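Local coordinates for protein succinate dehydrogenase subunit A (Mycolicibacterium smegmatis, PDB 7D6V) that probably serves as the FAD-bearing catalytic subunit of a mycobacterial succinate dehydrogenase, oxidising succinate and passing the electrons on towards quinone, at residues 73-77 with 78-82; 611-614 with 615-619. All coordinates share one frame; numbering follows the deposited sequence.

Contact 1: 73-77 with 78-82; sequences DTMRG and GKFLN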
loop_
_atom_site.group_PDB
_atom_site.type_symbol
_atom_site.label_atom_id
_atom_site.label_comp_id
_atom_site.label_asym_id
_atom_site.label_seq_id
_atom_site.Cartn_x
_atom_site.Cartn_y
_atom_site.Cartn_z
ATOM N N ASP A 73 24.902 12.468 15.453
ATOM C CA ASP A 73 24.544 12.408 14.041
ATOM C C ASP A 73 23.376 13.331 13.728
ATOM O O ASP A 73 23.374 14.016 12.700
ATOM C CB ASP A 73 24.207 10.972 13.647
ATOM C CG ASP A 73 25.427 10.088 13.580
ATOM O OD1 ASP A 73 26.547 10.602 13.761
ATOM O OD2 ASP A 73 25.271 8.878 13.344
ATOM N N THR A 74 22.367 13.353 14.598
ATOM C CA THR A 74 21.224 14.235 14.391
ATOM C C THR A 74 21.631 15.699 14.499
ATOM O O THR A 74 21.181 16.534 13.705
ATOM C CB THR A 74 20.121 13.902 15.396
ATOM O OG1 THR A 74 19.560 12.625 15.079
ATOM C CG2 THR A 74 19.022 14.947 15.365
ATOM N N MET A 75 22.493 16.030 15.460
ATOM C CA MET A 75 22.915 17.417 15.624
ATOM C C MET A 75 23.765 17.882 14.446
ATOM O O MET A 75 23.691 19.046 14.045
ATOM C CB MET A 75 23.676 17.579 16.937
ATOM C CG MET A 75 22.807 17.440 18.175
ATOM S SD MET A 75 21.412 18.574 18.240
ATOM C CE MET A 75 22.252 20.142 18.398
ATOM N N ARG A 76 24.587 16.989 13.891
ATOM C CA ARG A 76 25.368 17.320 12.702
ATOM C C ARG A 76 24.467 17.559 11.498
ATOM O O ARG A 76 24.615 18.555 10.783
ATOM C CB ARG A 76 26.351 16.198 12.397
ATOM C CG ARG A 76 27.745 16.438 12.883
ATOM C CD ARG A 76 28.657 15.326 12.419
ATOM N NE ARG A 76 28.327 14.063 13.069
ATOM C CZ ARG A 76 28.738 13.718 14.284
ATOM N NH1 ARG A 76 29.497 14.540 14.992
ATOM N NH2 ARG A 76 28.386 12.549 14.791
ATOM N N GLY A 77 23.542 16.640 11.253
ATOM C CA GLY A 77 22.586 16.751 10.173
ATOM C C GLY A 77 21.441 17.655 10.565
ATOM O O GLY A 77 20.380 17.187 10.984
ATOM N N GLY A 78 21.659 18.959 10.454
ATOM C CA GLY A 78 20.790 19.947 11.051
ATOM C C GLY A 78 21.617 21.139 11.468
ATOM O O GLY A 78 21.083 22.184 11.848
ATOM N N LYS A 79 22.938 20.972 11.397
ATOM C CA LYS A 79 23.901 22.064 11.536
ATOM C C LYS A 79 23.805 22.742 12.896
ATOM O O LYS A 79 24.036 23.946 13.016
ATOM C CB LYS A 79 23.742 23.087 10.409
ATOM C CG LYS A 79 24.541 22.749 9.162
ATOM C CD LYS A 79 23.989 21.528 8.458
ATOM C CE LYS A 79 24.845 21.135 7.275
ATOM N NZ LYS A 79 24.431 19.818 6.726
ATOM N N PHE A 80 23.461 21.965 13.920
ATOM C CA PHE A 80 23.401 22.413 15.308
ATOM C C PHE A 80 22.370 23.513 15.520
ATOM O O PHE A 80 22.445 24.265 16.496
ATOM C CB PHE A 80 24.784 22.850 15.800
ATOM C CG PHE A 80 25.783 21.732 15.831
ATOM C CD1 PHE A 80 26.588 21.476 14.738
ATOM C CD2 PHE A 80 25.899 20.921 16.944
ATOM C CE1 PHE A 80 27.497 20.445 14.759
ATOM C CE2 PHE A 80 26.809 19.887 16.971
ATOM C CZ PHE A 80 27.608 19.650 15.879
ATOM N N LEU A 81 21.394 23.608 14.623
ATOM C CA LEU A 81 20.225 24.444 14.828
ATOM C C LEU A 81 19.108 23.686 15.532
ATOM O O LEU A 81 18.094 24.288 15.895
ATOM C CB LEU A 81 19.729 24.978 13.478
ATOM C CG LEU A 81 18.637 26.046 13.445
ATOM C CD1 LEU A 81 19.150 27.357 14.010
ATOM C CD2 LEU A 81 18.111 26.226 12.052
ATOM N N ASN A 82 19.298 22.387 15.753
ATOM C CA ASN A 82 18.277 21.525 16.330
ATOM C C ASN A 82 17.906 21.975 17.736
ATOM O O ASN A 82 18.692 22.611 18.440
ATOM C CB ASN A 82 18.791 20.088 16.399
ATOM C CG ASN A 82 19.281 19.576 15.069
ATOM O OD1 ASN A 82 20.463 19.671 14.759
ATOM N ND2 ASN A 82 18.390 18.973 14.303
#

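Contact 2: 611-614 with 615-619; sequences GCFE and LSELE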
loop_
_atom_site.group_PDB
_atom_site.type_symbol
_atom_site.label_atom_id
_atom_site.label_comp_id
_atom_site.label_asym_id
_atom_site.label_seq_id
_atom_site.Cartn_x
_atom_site.Cartn_y
_atom_site.Cartn_z
ATOM N N GLY A 611 32.846 15.492 23.516
ATOM C CA GLY A 611 34.263 15.223 23.356
ATOM C C GLY A 611 34.489 14.533 22.030
ATOM O O GLY A 611 35.513 14.738 21.373
ATOM N N CYS A 612 33.530 13.688 21.641
ATOM C CA CYS A 612 33.351 13.384 20.228
ATOM C C CYS A 612 32.760 14.586 19.507
ATOM O O CYS A 612 32.979 14.763 18.303
ATOM C CB CYS A 612 32.463 12.153 20.057
ATOM S SG CYS A 612 32.400 11.504 18.374
ATOM N N PHE A 613 31.992 15.407 20.227
ATOM C CA PHE A 613 31.861 16.811 19.875
ATOM C C PHE A 613 33.151 17.495 20.290
ATOM O O PHE A 613 33.268 17.962 21.425
ATOM C CB PHE A 613 30.667 17.474 20.568
ATOM C CG PHE A 613 29.343 17.194 19.920
ATOM C CD1 PHE A 613 29.274 16.672 18.645
ATOM C CD2 PHE A 613 28.164 17.467 20.591
ATOM C CE1 PHE A 613 28.053 16.419 18.057
ATOM C CE2 PHE A 613 26.945 17.214 20.009
ATOM C CZ PHE A 613 26.888 16.691 18.742
ATOM N N GLU A 614 34.135 17.529 19.399
ATOM C CA GLU A 614 35.382 18.207 19.693
ATOM C C GLU A 614 35.208 19.713 19.555
ATOM O O GLU A 614 34.227 20.202 18.992
ATOM C CB GLU A 614 36.489 17.726 18.758
ATOM C CG GLU A 614 36.998 16.337 19.058
ATOM C CD GLU A 614 36.256 15.280 18.277
ATOM O OE1 GLU A 614 35.547 15.644 17.318
ATOM O OE2 GLU A 614 36.379 14.086 18.626
ATOM N N LEU A 615 36.180 20.455 20.087
ATOM C CA LEU A 615 36.219 21.888 19.824
ATOM C C LEU A 615 36.422 22.166 18.343
ATOM O O LEU A 615 35.909 23.157 17.817
ATOM C CB LEU A 615 37.318 22.559 20.643
ATOM C CG LEU A 615 37.087 22.698 22.140
ATOM C CD1 LEU A 615 38.325 23.268 22.802
ATOM C CD2 LEU A 615 35.889 23.590 22.385
ATOM N N SER A 616 37.169 21.302 17.654
ATOM C CA SER A 616 37.420 21.511 16.233
ATOM C C SER A 616 36.125 21.487 15.434
ATOM O O SER A 616 35.934 22.300 14.523
ATOM C CB SER A 616 38.394 20.454 15.712
ATOM O OG SER A 616 37.890 19.146 15.923
ATOM N N GLU A 617 35.223 20.561 15.756
ATOM C CA GLU A 617 33.962 20.482 15.027
ATOM C C GLU A 617 32.994 21.574 15.463
ATOM O O GLU A 617 32.267 22.132 14.636
ATOM C CB GLU A 617 33.337 19.105 15.220
ATOM C CG GLU A 617 31.935 18.988 14.674
ATOM C CD GLU A 617 31.309 17.650 14.977
ATOM O OE1 GLU A 617 31.801 16.952 15.887
ATOM O OE2 GLU A 617 30.329 17.292 14.301
ATOM N N LEU A 618 32.967 21.893 16.757
ATOM C CA LEU A 618 32.023 22.883 17.256
ATOM C C LEU A 618 32.432 24.307 16.908
ATOM O O LEU A 618 31.588 25.206 16.952
ATOM C CB LEU A 618 31.866 22.741 18.767
ATOM C CG LEU A 618 31.196 21.457 19.256
ATOM C CD1 LEU A 618 31.309 21.336 20.765
ATOM C CD2 LEU A 618 29.745 21.410 18.818
ATOM N N GLU A 619 33.701 24.533 16.570
ATOM C CA GLU A 619 34.160 25.864 16.208
ATOM C C GLU A 619 33.738 26.262 14.803
ATOM O O GLU A 619 33.930 27.419 14.418
ATOM C CB GLU A 619 35.678 25.944 16.345
ATOM C CG GLU A 619 36.140 26.291 17.745
ATOM C CD GLU A 619 37.622 26.564 17.821
ATOM O OE1 GLU A 619 38.360 26.092 16.934
ATOM O OE2 GLU A 619 38.049 27.255 18.768
#

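Contact 1: 73-77 with 78-82
M75 and F80 meet where helix 67-76 stops and the chain doubles back over its C-terminal end. This is the tight part of the contact. The F80 ring lies with one face over the M75 carbonyl, whose O sits 3.8 Å above the ring plane and over its centre, while the same O takes the amide of F80 (F80 N to M75 O, 2.9 Å), met nearly along the C=O axis. Next to it K79 N bonds to R76 O at 3.0 Å, the donor standing well above the carbonyl plane. M75 CB packs on F80 CE2 at 3.9 Å, the two side chains crossing at about a right angle. Bent at both chi2 (-57°) and chi3 (-66°), the M75 chain curls so that SD reaches CB of N82 at 3.5 Å and its methyl CE touches the F80 ring and N82 together. The T74 hydroxyl oxygen accepts an N-H from ND2 of N427, and T74 packs on A87 of helix 84-102.

R76 turns its guanidinium back along the helix, where NH2 meets D73 OD1 in plane at 2.9 Å in a salt bridge; NH1 pairs with E617, so two carboxylates hold the group. R128 pairs with the other oxygen of D73. The K79 side chain is looser, merely brushing past with CD 3.8 Å from R76 O.

G78, whose phi of 147° suits only glycine, opens a type I' turn to L81. The paired backbone bonds, with positive phi at K79, make a Schellman motif closing the helix within the FAD-binding domain.

Contact 2: 611-614 with 615-619
F613 and L618 form the apolar part of this local contact: F613 CB rests against L618 CD1 at 3.9 Å, joining the residue just before the N-cap to L618 of the short helix 615-618.

Among polar interactions, the backbone bond from L618 N to E614 O, 3.1 Å long and fairly straight at 158°, ties the N-cap residue into the first helical turn. The L618 side chain lies beside the same carbonyl oxygen, its CB and CG both neighbours of E614 O.

Carboxylates supply the third kind. With CG anti to its backbone N (chi1 171°) and an extended chain, E617 reaches back across F613, and its OE1 comes up at the ring edge, near the ring plane, 3.8 Å from F613 CD1; ring and carboxylate planes stand 81° apart. That oxygen of E617 is also 4.2 Å from E614 OE1, a pairing of like charges that would raise the proton affinity of both acids if nothing offset it. The other oxygen of E617 has a salt bridge to R76, which probably eases the repulsion.

F613 packs on helix 67-76 through F71, M75 and R76. Its backbone forms the centre of an inverse gamma turn, leading directly into a helix N-terminus with E614 at the N-cap position.

How the contacts relate
Contact 1 comes first along the chain, at the C-terminal end of helix 67-76, and contact 2 follows more than 500 residues later at the start of helix 615-618; their centres nevertheless lie 13 Å apart. They touch directly. The salt bridge between them runs from R76 NH1 to E617 OE2 at 3.0 Å, the F80 and F613 rings meet edge-to-face, and L618 CD2 packs on F80 CE2 at 3.8 Å. The C-terminal tail thus clasps a helix end of the FAD-binding domain. Contact 1 is the buried, inner member, with the T74 side chain about 11 Å from the bound FAD; contact 2 lies farther out, 30 Å from the chain's centre.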